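Local coordinates for protein polysaccharide deacetylase (Bacillus anthracis, PDB 2J13) that probably removes acetyl groups from peptidoglycan sugars of the bacterial cell wall, as a zinc-containing carbohydrate esterase of family 4, at residues Y37-L40 with L41-G45; G64-N67 with G68-K72. All coordinates share one frame; numbering follows the deposited sequence.

Both contacts are local and join residues a few positions apart: contact 1 lies at the C-terminal end of helix 35-43 and is partly buried; contact 2, a surface contact, is the turn that leads from strand 56-63 into the N-terminal start of helix 70-80. The two do not touch, with centres about 32 Å apart on opposite sides of the chain's centre. In contact 1 carbonyl oxygens of the helix accept bonds from backbone and side-chain donors further along the chain. In contact 2 the acceptor is instead a side chain, a glutamate carboxylate that takes the Thr70 hydroxyl and N-H groups of the turn and the helix start, and ordered waters enlarge the network.

Contact 1 of 2, residues Y37-L40 with L41-G45; sequences YTDL and LQKNG
Leu40 and Asn44 are joined by a side-chain-to-backbone hydrogen bond near the C-terminal end of helix 35-43. Asn44 ND2 donates to Leu40 O over 2.7 Å, lying in the carbonyl plane on a lone pair, while the oxygen lies nearly in the plane of the asparagine amide. With its CG beside the backbone N (chi1 -60°), the asparagine turns its amide back along the helix to meet this oxygen.

The regular backbone bonds run beside it: Leu41 N to Tyr37 O at 2.9 Å, Gln42 N to Thr38 O, and Lys43 N to Asp39 O at 3.1 Å. Asp39 O has a second, weak donor in Lys43 NZ, 2.9 Å away.

Charge pairing adds to this. The lysine chain bends at chi3 and chi4 and crosses the aspartate at about a right angle, so that Lys43 CE comes within 3.2 Å of Asp39 OD2, whereas Lys43 NZ stays 3.7 Å from that oxygen in a long salt bridge. The ammonium group thus serves the backbone carbonyl more closely than the carboxylate.

The Leu41 CD1 methyl sits 3.1 Å from Tyr37 O, the carbonyl oxygen that Leu41 N also reaches. Nonpolar contact lies outside the helix, where Leu41 packs on Trp20, Tyr48 and Phe175, and Leu40 on Leu163 of helix 160-168.

This is the closing end of an amphipathic alpha-helix: i to i+4 bonding and a charged pair, then a tighter i to i+3 bond from Asn44 N to Leu41 O (3.2 Å) and the Asn44 amide on Leu40 O, before the chain passes through Gly45 at positive phi toward strand 46-47.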
loop_
_atom_site.group_PDB
_atom_site.type_symbol
_atom_site.label_atom_id
_atom_site.label_comp_id
_atom_site.label_asym_id
_atom_site.label_seq_id
_atom_site.Cartn_x
_atom_site.Cartn_y
_atom_site.Cartn_z
ATOM N N TYR A 37 4.525 -5.931 17.568
ATOM C CA TYR A 37 4.164 -5.698 16.166
ATOM C C TYR A 37 5.134 -6.404 15.238
ATOM O O TYR A 37 4.730 -7.128 14.330
ATOM C CB TYR A 37 4.133 -4.203 15.865
ATOM C CG TYR A 37 2.938 -3.434 16.392
ATOM C CD1 TYR A 37 2.066 -3.969 17.348
ATOM C CD2 TYR A 37 2.696 -2.142 15.940
ATOM C CE1 TYR A 37 0.985 -3.228 17.838
ATOM C CE2 TYR A 37 1.619 -1.403 16.405
ATOM C CZ TYR A 37 0.767 -1.944 17.358
ATOM O OH TYR A 37 -0.288 -1.176 17.809
ATOM N N THR A 38 6.422 -6.199 15.459
ATOM C CA THR A 38 7.453 -6.885 14.679
ATOM C C THR A 38 7.201 -8.383 14.539
ATOM O O THR A 38 7.177 -8.899 13.418
ATOM C CB THR A 38 8.866 -6.661 15.296
ATOM O OG1 THR A 38 9.079 -5.255 15.452
ATOM C CG2 THR A 38 9.961 -7.246 14.408
ATOM N N ASP A 39 7.002 -9.094 15.651
ATOM C CA ASP A 39 6.799 -10.536 15.524
ATOM C C ASP A 39 5.396 -10.892 14.998
ATOM O O ASP A 39 5.256 -11.904 14.321
ATOM C CB ASP A 39 7.123 -11.320 16.793
ATOM C CG ASP A 39 7.668 -12.731 16.484
ATOM O OD1 ASP A 39 7.886 -13.064 15.284
ATOM O OD2 ASP A 39 7.873 -13.519 17.438
ATOM N N LEU A 40 4.374 -10.092 15.300
ATOM C CA LEU A 40 3.044 -10.343 14.681
ATOM C C LEU A 40 3.176 -10.303 13.161
ATOM O O LEU A 40 2.651 -11.182 12.455
ATOM C CB LEU A 40 1.973 -9.349 15.147
ATOM C CG LEU A 40 1.225 -9.598 16.463
ATOM C CD1 LEU A 40 0.438 -8.393 16.918
ATOM C CD2 LEU A 40 0.290 -10.824 16.346
ATOM N N LEU A 41 3.889 -9.297 12.641
ATOM C CA LEU A 41 4.063 -9.179 11.186
ATOM C C LEU A 41 4.934 -10.292 10.619
ATOM O O LEU A 41 4.616 -10.911 9.612
ATOM C CB LEU A 41 4.665 -7.805 10.820
ATOM C CG LEU A 41 3.733 -6.613 10.674
ATOM C CD1 LEU A 41 2.963 -6.291 11.934
ATOM C CD2 LEU A 41 4.550 -5.383 10.213
ATOM N N GLN A 42 6.062 -10.533 11.267
ATOM C CA GLN A 42 6.980 -11.575 10.857
ATOM C C GLN A 42 6.314 -12.960 10.670
ATOM O O GLN A 42 6.519 -13.616 9.649
ATOM C CB GLN A 42 8.109 -11.650 11.898
ATOM C CG GLN A 42 9.172 -12.690 11.639
ATOM C CD GLN A 42 10.137 -12.828 12.821
ATOM O OE1 GLN A 42 10.151 -11.993 13.743
ATOM N NE2 GLN A 42 10.943 -13.892 12.800
ATOM N N LYS A 43 5.509 -13.384 11.639
ATOM C CA LYS A 43 4.881 -14.715 11.597
ATOM C C LYS A 43 3.637 -14.782 10.695
ATOM O O LYS A 43 3.151 -15.876 10.376
ATOM C CB LYS A 43 4.451 -15.174 12.992
ATOM C CG LYS A 43 5.469 -15.014 14.129
ATOM C CD LYS A 43 4.854 -15.570 15.425
ATOM C CE LYS A 43 5.031 -14.664 16.638
ATOM N NZ LYS A 43 4.262 -13.382 16.590
ATOM N N ASN A 44 3.115 -13.625 10.293
ATOM C CA ASN A 44 1.839 -13.572 9.572
ATOM C C ASN A 44 1.904 -12.767 8.279
ATOM O O ASN A 44 0.961 -12.049 7.972
ATOM C CB ASN A 44 0.769 -12.997 10.487
ATOM C CG ASN A 44 0.562 -13.820 11.744
ATOM O OD1 ASN A 44 -0.060 -14.883 11.698
ATOM N ND2 ASN A 44 1.040 -13.317 12.879
ATOM N N GLY A 45 3.016 -12.888 7.555
ATOM C CA GLY A 45 3.116 -12.456 6.176
ATOM C C GLY A 45 3.087 -10.950 6.021
ATOM O O GLY A 45 2.581 -10.429 5.012
#

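Contact 2 of 2, residues G64-N67 with G68-K72; sequences GYEN and GYTGK
Glu66 and Thr70 meet through both oxygens of the glutamate carboxylate. Thr70 OG1 donates to Glu66 OE1 at 2.6 Å and Thr70 N to Glu66 OE2 at 3.2 Å, each using the syn lone pair of its oxygen, so the carboxylate takes two donors from one residue, which restrains its rotation, with Tyr92 OH as a further partner of OE1. The glutamate reaches them by leaving the backbone with CG opposite N (chi1 180°) and then bending at chi2, which curls the acid back over the turn.

Gly68 supplies a third donor. Gly68 N lies 3.0 Å from Glu66 OE2 and approaches from above the carboxylate plane, 45° out of it, with a less straight N-H than that of Thr70. A water donates to Glu66 OE2 at 2.9 Å and in turn accepts from Gly71 N, linking the acid to the first helical turn. These N-H groups, with the helix start, would probably stabilise the negative charge. The positive phi of Gly68 (106°) is a conformation glycine adopts readily, and it turns the chain into the helix.

Asn67 makes looser contacts. Asn67 O is 3.5 Å from Tyr69 CE2, meeting the ring obliquely, and Asn67 CB lies 4.1 Å from Tyr69 CD2. A second water accepts from Tyr69 N, and weakly from Asn67 N, while donating to Thr70 OG1. The Asn67 side chain is about 9 Å from a bound zinc ion.

The turn is a beta-alpha connection of the NodB homology domain of family 4 esterases, from strand 56-63 of the parallel sheet, whose Asp56 binds zinc, into helix 70-80. Leu99 of helix 97-105 touches both Glu66 and Thr70, Arg102 NH1 of that helix hydrogen-bonds to Gly71 O, and Tyr92 lies on helix 90-95.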
loop_
_atom_site.group_PDB
_atom_site.type_symbol
_atom_site.label_atom_id
_atom_site.label_comp_id
_atom_site.label_asym_id
_atom_site.label_seq_id
_atom_site.Cartn_x
_atom_site.Cartn_y
_atom_site.Cartn_z
ATOM N N GLY A 64 -8.651 5.542 -1.248
ATOM C CA GLY A 64 -10.046 5.360 -0.886
ATOM C C GLY A 64 -10.881 6.576 -1.225
ATOM O O GLY A 64 -12.103 6.512 -1.149
ATOM N N TYR A 65 -10.229 7.700 -1.513
ATOM C CA TYR A 65 -10.919 8.919 -1.900
ATOM C C TYR A 65 -10.130 9.595 -3.023
ATOM O O TYR A 65 -8.887 9.485 -3.072
ATOM C CB TYR A 65 -11.029 9.831 -0.683
ATOM C CG TYR A 65 -11.841 11.075 -0.896
ATOM C CD1 TYR A 65 -13.227 11.046 -0.807
ATOM C CD2 TYR A 65 -11.220 12.298 -1.160
ATOM C CE1 TYR A 65 -13.978 12.197 -0.984
ATOM C CE2 TYR A 65 -11.962 13.453 -1.347
ATOM C CZ TYR A 65 -13.337 13.397 -1.258
ATOM O OH TYR A 65 -14.077 14.540 -1.438
ATOM N N GLU A 66 -10.826 10.258 -3.940
ATOM C CA GLU A 66 -10.147 11.030 -4.993
ATOM C C GLU A 66 -10.332 12.515 -4.741
ATOM O O GLU A 66 -11.435 13.033 -4.868
ATOM C CB GLU A 66 -10.650 10.693 -6.396
ATOM C CG GLU A 66 -9.977 11.477 -7.563
ATOM C CD GLU A 66 -8.464 11.364 -7.586
ATOM O OE1 GLU A 66 -7.930 10.267 -7.241
ATOM O OE2 GLU A 66 -7.804 12.377 -7.967
ATOM N N ASN A 67 -9.230 13.194 -4.447
ATOM C CA ASN A 67 -9.231 14.619 -4.167
ATOM C C ASN A 67 -9.047 15.463 -5.416
ATOM O O ASN A 67 -9.225 16.678 -5.367
ATOM C CB ASN A 67 -8.126 14.949 -3.176
ATOM C CG ASN A 67 -8.446 14.506 -1.762
ATOM O OD1 ASN A 67 -8.033 13.433 -1.318
ATOM N ND2 ASN A 67 -9.153 15.361 -1.034
ATOM N N GLY A 68 -8.690 14.821 -6.522
ATOM C CA GLY A 68 -8.549 15.474 -7.834
ATOM C C GLY A 68 -7.105 15.684 -8.280
ATOM O O GLY A 68 -6.838 16.352 -9.309
ATOM N N TYR A 69 -6.157 15.107 -7.549
ATOM C CA TYR A 69 -4.729 15.298 -7.875
ATOM C C TYR A 69 -3.982 14.008 -8.234
ATOM O O TYR A 69 -2.783 14.034 -8.485
ATOM C CB TYR A 69 -4.064 16.025 -6.707
ATOM C CG TYR A 69 -4.783 17.316 -6.429
ATOM C CD1 TYR A 69 -4.677 18.372 -7.319
ATOM C CD2 TYR A 69 -5.620 17.456 -5.324
ATOM C CE1 TYR A 69 -5.359 19.548 -7.119
ATOM C CE2 TYR A 69 -6.322 18.666 -5.105
ATOM C CZ TYR A 69 -6.170 19.695 -6.015
ATOM O OH TYR A 69 -6.818 20.906 -5.867
ATOM N N THR A 70 -4.668 12.864 -8.220
ATOM C CA THR A 70 -3.974 11.627 -8.530
ATOM C C THR A 70 -3.378 11.647 -9.944
ATOM O O THR A 70 -2.333 11.083 -10.159
ATOM C CB THR A 70 -4.865 10.422 -8.287
ATOM O OG1 THR A 70 -5.314 10.471 -6.908
ATOM C CG2 THR A 70 -4.111 9.124 -8.572
ATOM N N GLY A 71 -4.043 12.282 -10.904
ATOM C CA GLY A 71 -3.497 12.362 -12.262
ATOM C C GLY A 71 -2.195 13.147 -12.290
ATOM O O GLY A 71 -1.276 12.809 -13.037
ATOM N N LYS A 72 -2.115 14.185 -11.475
ATOM C CA LYS A 72 -0.888 14.998 -11.352
ATOM C C LYS A 72 0.239 14.213 -10.675
ATOM O O LYS A 72 1.389 14.324 -11.090
ATOM C CB LYS A 72 -1.184 16.305 -10.608
ATOM C CG LYS A 72 -1.998 17.308 -11.434
ATOM C CD LYS A 72 -2.664 18.350 -10.540
ATOM C CE LYS A 72 -2.754 19.737 -11.191
ATOM N NZ LYS A 72 -3.132 20.812 -10.218
HETATM O O HOH W 1 -6.404 9.581 -3.914
HETATM O O HOH W 2 -6.802 13.101 -10.550
HETATM O O HOH W 3 -6.311 13.110 -5.392
#